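Local coordinates for uncharacterized protein (Vibrio parahaemolyticus, PDB 1ZBP) that is of unknown function but belongs to the ImpE family, which suggests an accessory role in bacterial type VI protein secretion, at residues E98-T101 with K102-S106; G134-N138 with D139-S143; K227-D231 with K232-L236. All coordinates share one frame; numbering follows the deposited sequence.

Interaction 1: residues E98-T101 with K102-S106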
# COMPACT_ATOMS: atom_id res chain seq x y z
N GLU A 98 8.29 15.87 -14.62
CA GLU A 98 9.33 14.89 -14.35
C GLU A 98 10.33 15.43 -13.32
O GLU A 98 11.27 14.74 -12.94
CB GLU A 98 10.07 14.50 -15.64
CG GLU A 98 10.79 15.67 -16.31
CD GLU A 98 11.75 15.22 -17.41
OE1 GLU A 98 12.74 14.51 -17.10
OE2 GLU A 98 11.52 15.58 -18.59
N GLU A 99 10.11 16.67 -12.89
CA GLU A 99 10.98 17.29 -11.91
C GLU A 99 10.48 16.87 -10.52
O GLU A 99 11.26 16.69 -9.58
CB GLU A 99 10.93 18.82 -12.05
CG GLU A 99 12.11 19.57 -11.43
CD GLU A 99 13.41 19.40 -12.21
OE1 GLU A 99 13.40 19.62 -13.45
OE2 GLU A 99 14.44 19.06 -11.59
N LEU A 100 9.17 16.70 -10.42
CA LEU A 100 8.55 16.29 -9.17
C LEU A 100 8.97 14.86 -8.83
O LEU A 100 9.16 14.51 -7.66
CB LEU A 100 7.02 16.37 -9.30
CG LEU A 100 6.18 16.06 -8.06
CD1 LEU A 100 6.69 16.85 -6.86
CD2 LEU A 100 4.73 16.41 -8.36
N THR A 101 9.12 14.03 -9.86
CA THR A 101 9.54 12.65 -9.67
C THR A 101 10.90 12.64 -8.99
O THR A 101 11.18 11.79 -8.14
CB THR A 101 9.62 11.92 -11.02
OG1 THR A 101 8.32 11.91 -11.63
CG2 THR A 101 10.09 10.48 -10.82
N LYS A 102 11.75 13.60 -9.36
CA LYS A 102 13.07 13.71 -8.76
C LYS A 102 12.89 14.06 -7.28
O LYS A 102 13.51 13.45 -6.41
CB LYS A 102 13.90 14.79 -9.46
CG LYS A 102 15.06 14.23 -10.31
CD LYS A 102 16.01 15.34 -10.80
CE LYS A 102 16.66 16.10 -9.63
NZ LYS A 102 17.60 15.27 -8.81
N SER A 103 12.05 15.05 -7.00
CA SER A 103 11.80 15.45 -5.63
C SER A 103 11.34 14.28 -4.75
O SER A 103 11.81 14.13 -3.62
CB SER A 103 10.77 16.58 -5.59
OG SER A 103 11.24 17.74 -6.26
N LEU A 104 10.44 13.44 -5.26
CA LEU A 104 9.93 12.29 -4.50
C LEU A 104 11.02 11.27 -4.15
O LEU A 104 11.07 10.77 -3.02
CB LEU A 104 8.80 11.58 -5.26
CG LEU A 104 7.35 12.03 -5.04
CD1 LEU A 104 6.97 11.87 -3.57
CD2 LEU A 104 7.19 13.47 -5.46
N VAL A 105 11.89 10.96 -5.12
CA VAL A 105 12.98 10.02 -4.88
C VAL A 105 14.04 10.64 -3.96
O VAL A 105 14.56 9.96 -3.07
CB VAL A 105 13.63 9.57 -6.22
CG1 VAL A 105 12.60 8.91 -7.12
CG2 VAL A 105 14.25 10.76 -6.91
N SER A 106 14.34 11.93 -4.15
CA SER A 106 15.33 12.62 -3.31
C SER A 106 14.84 12.72 -1.87
O SER A 106 15.65 12.79 -0.93
CB SER A 106 15.62 14.03 -3.84
OG SER A 106 16.41 14.01 -5.04
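Three rungs of i to i+4 bonding join residues 98-101 to residues 102-106: the amides of Ser103, Leu104 and Val105 reach back to the carbonyls of Glu99, Leu100 and Thr101. The middle rung is the shortest, with Leu104 N 2.9 Å from Leu100 O and an N-H...O angle of 159°. Glu99 O also takes a weak bond from Lys102 N, so two successive amides share this carbonyl.

One turn apart on the helix, Leu100 and Leu104 meet through their branches, Leu100 CD1 lying 3.7 Å from Leu104 CD2. Leu100 has CG directed away from its own amide (chi1 -176°), which sends one methyl, CD1, on towards the next turn. Leu104 CD2 also sits tightly against a backbone oxygen, 3.1 Å from Leu100 O. Both leucines are buried, as suits branched hydrocarbon side chains on the inner face: Leu100 packs on Leu94 and on Ile126 of helix 116-129, while Leu104 touches Lys92.

On the solvent side Glu99 and Lys102 run side by side. Their contact is loose and made by the aliphatic part of the lysine, Glu99 OE2 being 4.1 Å from Lys102 CD. The lysine bends near its end and takes its ammonium group elsewhere, leaving Glu99 OE2 and Lys102 NZ 5.7 Å apart, opposite charges without a salt bridge. Small Ser103 fits where the helix is covered by Leu122 and Ile126. Glu98 and Glu99 lie towards the amino-terminal part of the helix, where their negative charge would probably interact favourably with the helix dipole.

Leu100 N is bonded to Asn97 OD1, just before the regular rungs begin. The whole is about two and a half turns in the early part of an amphipathic alpha-helix, with leucines inward and charged residues outward.

Interaction 2: residues G134-N138 with D139-S143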
# COMPACT_ATOMS: atom_id res chain seq x y z
N GLY A 134 -11.06 18.46 -5.38
CA GLY A 134 -12.21 18.10 -4.56
C GLY A 134 -12.79 16.75 -4.95
O GLY A 134 -12.86 16.40 -6.13
N PHE A 135 -13.23 16.00 -3.95
CA PHE A 135 -13.78 14.68 -4.20
C PHE A 135 -15.09 14.42 -3.48
O PHE A 135 -15.46 15.10 -2.52
CB PHE A 135 -12.78 13.60 -3.76
CG PHE A 135 -11.73 13.31 -4.79
CD1 PHE A 135 -11.99 12.43 -5.83
CD2 PHE A 135 -10.48 13.92 -4.72
CE1 PHE A 135 -11.05 12.16 -6.78
CE2 PHE A 135 -9.52 13.65 -5.68
CZ PHE A 135 -9.80 12.77 -6.70
N LEU A 136 -15.79 13.41 -3.98
CA LEU A 136 -17.04 12.96 -3.39
C LEU A 136 -16.61 11.66 -2.73
O LEU A 136 -16.23 10.71 -3.42
CB LEU A 136 -18.08 12.69 -4.47
CG LEU A 136 -19.30 13.60 -4.44
CD1 LEU A 136 -18.89 15.03 -4.69
CD2 LEU A 136 -20.30 13.13 -5.48
N ALA A 137 -16.63 11.62 -1.40
CA ALA A 137 -16.21 10.42 -0.68
C ALA A 137 -17.38 9.79 0.05
O ALA A 137 -17.90 10.34 1.01
CB ALA A 137 -15.09 10.76 0.31
N ASN A 138 -17.79 8.62 -0.43
CA ASN A 138 -18.93 7.91 0.13
C ASN A 138 -20.15 8.81 -0.08
O ASN A 138 -20.95 9.02 0.84
CB ASN A 138 -18.73 7.62 1.63
CG ASN A 138 -17.60 6.63 1.91
OD1 ASN A 138 -17.13 6.51 3.05
ND2 ASN A 138 -17.17 5.90 0.88
N ASP A 139 -20.27 9.37 -1.28
CA ASP A 139 -21.40 10.23 -1.64
C ASP A 139 -21.41 11.58 -0.90
O ASP A 139 -22.38 12.34 -1.00
CB ASP A 139 -22.71 9.46 -1.38
CG ASP A 139 -23.90 10.01 -2.16
OD1 ASP A 139 -25.05 9.56 -1.89
OD2 ASP A 139 -23.71 10.87 -3.04
N THR A 140 -20.35 11.90 -0.15
CA THR A 140 -20.30 13.19 0.57
C THR A 140 -19.27 14.10 -0.09
O THR A 140 -18.19 13.65 -0.44
CB THR A 140 -19.94 12.98 2.06
OG1 THR A 140 -20.97 12.23 2.72
CG2 THR A 140 -19.78 14.34 2.75
N SER A 141 -19.60 15.38 -0.25
CA SER A 141 -18.68 16.30 -0.89
C SER A 141 -17.60 16.88 0.03
O SER A 141 -17.87 17.26 1.17
CB SER A 141 -19.46 17.45 -1.54
OG SER A 141 -18.60 18.25 -2.37
N PHE A 142 -16.37 16.94 -0.47
CA PHE A 142 -15.21 17.46 0.26
C PHE A 142 -14.39 18.30 -0.75
O PHE A 142 -14.17 17.87 -1.88
CB PHE A 142 -14.35 16.30 0.79
CG PHE A 142 -15.03 15.50 1.87
CD1 PHE A 142 -15.09 15.99 3.18
CD2 PHE A 142 -15.64 14.29 1.58
CE1 PHE A 142 -15.77 15.28 4.18
CE2 PHE A 142 -16.32 13.57 2.57
CZ PHE A 142 -16.39 14.07 3.88
N SER A 143 -13.93 19.48 -0.33
CA SER A 143 -13.18 20.35 -1.24
C SER A 143 -11.73 19.94 -1.48
O SER A 143 -11.07 20.51 -2.35
CB SER A 143 -13.16 21.78 -0.70
OG SER A 143 -12.36 21.85 0.47
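Phe142 lays one side of its ring beside the methyl group of Ala137, and this pair carries the apolar part of the hairpin. Ala137 CB is 3.8 Å from Phe142 CD2 and approaches obliquely, while Ala137 O lies in the ring plane at its edge. With CG beside its own amide (chi1 -68°), the phenylalanine leans diagonally across to the other strand, and the small alanine leaves it the width to do so. Phe135 starts from the same face as Ala137 and Phe142, but its ring heads away from the hairpin to pack on Leu258, Val260 and Ile170, where a large buried aromatic is at home.

On the other face Leu136 stands opposite Ser141 in a non-hydrogen-bonded pair. The leucine touches with a single branch, Leu136 CD1 resting 4.0 Å from Ser141 OG, a light contact at the surface, where the short polar serine fits well.

The backbones are joined at Phe135 and Phe142, whose amides and carbonyls exchange bonds in both directions; Phe142 N to Phe135 O measures 2.9 Å. Nearer the turn Ala137 N gives a short bond of 2.7 Å to Thr140 O. The return bond, Thr140 N to Ala137 O at 3.1 Å, comes from above the carbonyl plane instead of along a lone pair. Gly134 lets the strands close up, its CA lying 3.3 Å from Phe142 O.

Between the strands, Asn138 and Asp139 both adopt positive phi (62° and 68°), a left-handed conformation that asparagine and aspartate tolerate better than most residues. Strand 257-260 continues the sheet beyond Leu136, which is bonded to Gln259. The arrangement is that of a tight two-residue beta hairpin closed by a type I' turn.

Interaction 3: residues K227-D231 with K232-L236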
# COMPACT_ATOMS: atom_id res chain seq x y z
N LYS A 227 5.06 8.90 13.72
CA LYS A 227 6.38 9.26 14.22
C LYS A 227 6.86 10.51 13.50
O LYS A 227 6.80 10.60 12.27
CB LYS A 227 7.39 8.13 14.00
CG LYS A 227 7.21 6.90 14.88
CD LYS A 227 8.34 5.89 14.67
CE LYS A 227 8.13 4.62 15.50
NZ LYS A 227 7.99 4.92 16.96
N GLN A 228 7.32 11.49 14.28
CA GLN A 228 7.83 12.72 13.72
C GLN A 228 9.31 12.50 13.37
O GLN A 228 10.04 11.87 14.13
CB GLN A 228 7.68 13.86 14.72
CG GLN A 228 8.33 15.17 14.28
CD GLN A 228 8.16 16.27 15.31
OE1 GLN A 228 8.22 16.03 16.52
NE2 GLN A 228 7.97 17.50 14.83
N ILE A 229 9.73 13.01 12.22
CA ILE A 229 11.11 12.87 11.76
C ILE A 229 12.09 13.37 12.82
O ILE A 229 12.55 12.60 13.67
CB ILE A 229 11.34 13.64 10.44
CG1 ILE A 229 10.32 13.18 9.39
CG2 ILE A 229 12.75 13.40 9.92
CD1 ILE A 229 10.23 11.67 9.22
N ALA A 230 12.43 14.65 12.75
CA ALA A 230 13.35 15.25 13.71
C ALA A 230 12.56 16.27 14.50
O ALA A 230 11.82 15.94 15.43
CB ALA A 230 14.51 15.92 12.99
N ASP A 231 12.72 17.53 14.10
CA ASP A 231 12.03 18.64 14.73
C ASP A 231 11.21 19.39 13.69
O ASP A 231 10.64 20.45 13.97
CB ASP A 231 13.03 19.59 15.39
CG ASP A 231 14.31 19.77 14.57
OD1 ASP A 231 14.22 19.78 13.33
OD2 ASP A 231 15.39 19.92 15.18
N LYS A 232 11.14 18.83 12.48
CA LYS A 232 10.38 19.45 11.40
C LYS A 232 8.91 19.08 11.49
O LYS A 232 8.49 18.43 12.44
CB LYS A 232 10.92 19.02 10.03
CG LYS A 232 12.34 19.45 9.74
CD LYS A 232 13.35 18.60 10.50
CE LYS A 232 14.76 19.11 10.24
NZ LYS A 232 14.90 20.54 10.67
N GLU A 233 8.15 19.51 10.50
CA GLU A 233 6.72 19.20 10.43
C GLU A 233 6.47 18.01 9.49
O GLU A 233 5.42 17.92 8.86
CB GLU A 233 5.92 20.43 9.98
CG GLU A 233 6.46 21.17 8.75
CD GLU A 233 6.38 20.37 7.45
OE1 GLU A 233 5.26 19.99 7.05
OE2 GLU A 233 7.44 20.14 6.83
N VAL A 234 7.44 17.12 9.40
CA VAL A 234 7.33 15.93 8.55
C VAL A 234 6.95 14.73 9.42
O VAL A 234 7.74 14.28 10.25
CB VAL A 234 8.67 15.63 7.84
CG1 VAL A 234 8.52 14.44 6.91
CG2 VAL A 234 9.14 16.86 7.07
N TYR A 235 5.74 14.22 9.22
CA TYR A 235 5.25 13.07 9.98
C TYR A 235 4.99 11.86 9.07
O TYR A 235 4.22 11.95 8.12
CB TYR A 235 3.96 13.46 10.71
CG TYR A 235 4.13 14.60 11.68
CD1 TYR A 235 4.56 14.36 12.99
CD2 TYR A 235 3.89 15.92 11.29
CE1 TYR A 235 4.77 15.42 13.88
CE2 TYR A 235 4.09 16.98 12.18
CZ TYR A 235 4.53 16.73 13.46
OH TYR A 235 4.74 17.78 14.33
N LEU A 236 5.65 10.74 9.36
CA LEU A 236 5.45 9.54 8.57
C LEU A 236 4.38 8.71 9.25
O LEU A 236 4.00 9.01 10.37
CB LEU A 236 6.74 8.73 8.46
CG LEU A 236 7.89 9.41 7.74
CD1 LEU A 236 9.01 8.38 7.54
CD2 LEU A 236 7.44 9.97 6.40
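Gln228 NE2 donates to Lys232 O at 2.6 Å, so that a side-chain amide spans the loop of the hairpin. The bond is possible because the glutamine is fully extended, CG turned away from its own amide (chi1 174°). Thus stretched, it runs alongside Tyr235 and in the same direction, with its amide and the phenol ring inclined by only 18°; Gln228 CB lies 3.4 Å from Tyr235 CE1. Long side chains with a flat, polar end suit this exposed face.

On the opposite face Ile229 is pressed against Val234 and Leu236. Its CG1 is tight against Val234 CG1 at 3.3 Å, and its CD1 reaches Leu236 CG at 3.6 Å. Here the branched hydrocarbons cover one another, and a straight backbone bond from Ile229 N to Val234 O (3.1 Å) joins the two chains beside them. Farther along, Leu236 N is bonded to Lys227 O.

At the tip Asp231 and Lys232 lie side by side. The lysine curls back, bending at chi2 and chi4, until its NZ meets Asp231 OD1 at 2.8 Å in a salt bridge between neighbours in sequence.

The apolar face of this hairpin, joining strands 224-228 and 235-239, rests on two helices: Ile229 and Leu236 on Met111 and Val234 on Phe107 of helix 98-113, Ile229 also on Tyr116 of helix 116-129. Lys232, at the tip, touches Tyr116 as well.

How the interactions relate
Along the chain the contacts follow one another as interactions 1, 2 and 3. Interaction 1 lies in the early part of helix 98-113, and the far part of that helix supports interaction 3; their centres are about 20 Å apart and their nearest atoms about 10 Å. Helix 116-129 covers the first and also receives the loop of the third, so this helical pair relates the two without a direct touch. Interaction 2, with its centre about 29 Å from either of the others, belongs to the eight-stranded antiparallel sheet, whereas residues 227-236 form a separate two-stranded hairpin. The protein therefore combines a helical part with sheet structure, two hairpins lying at well-separated places.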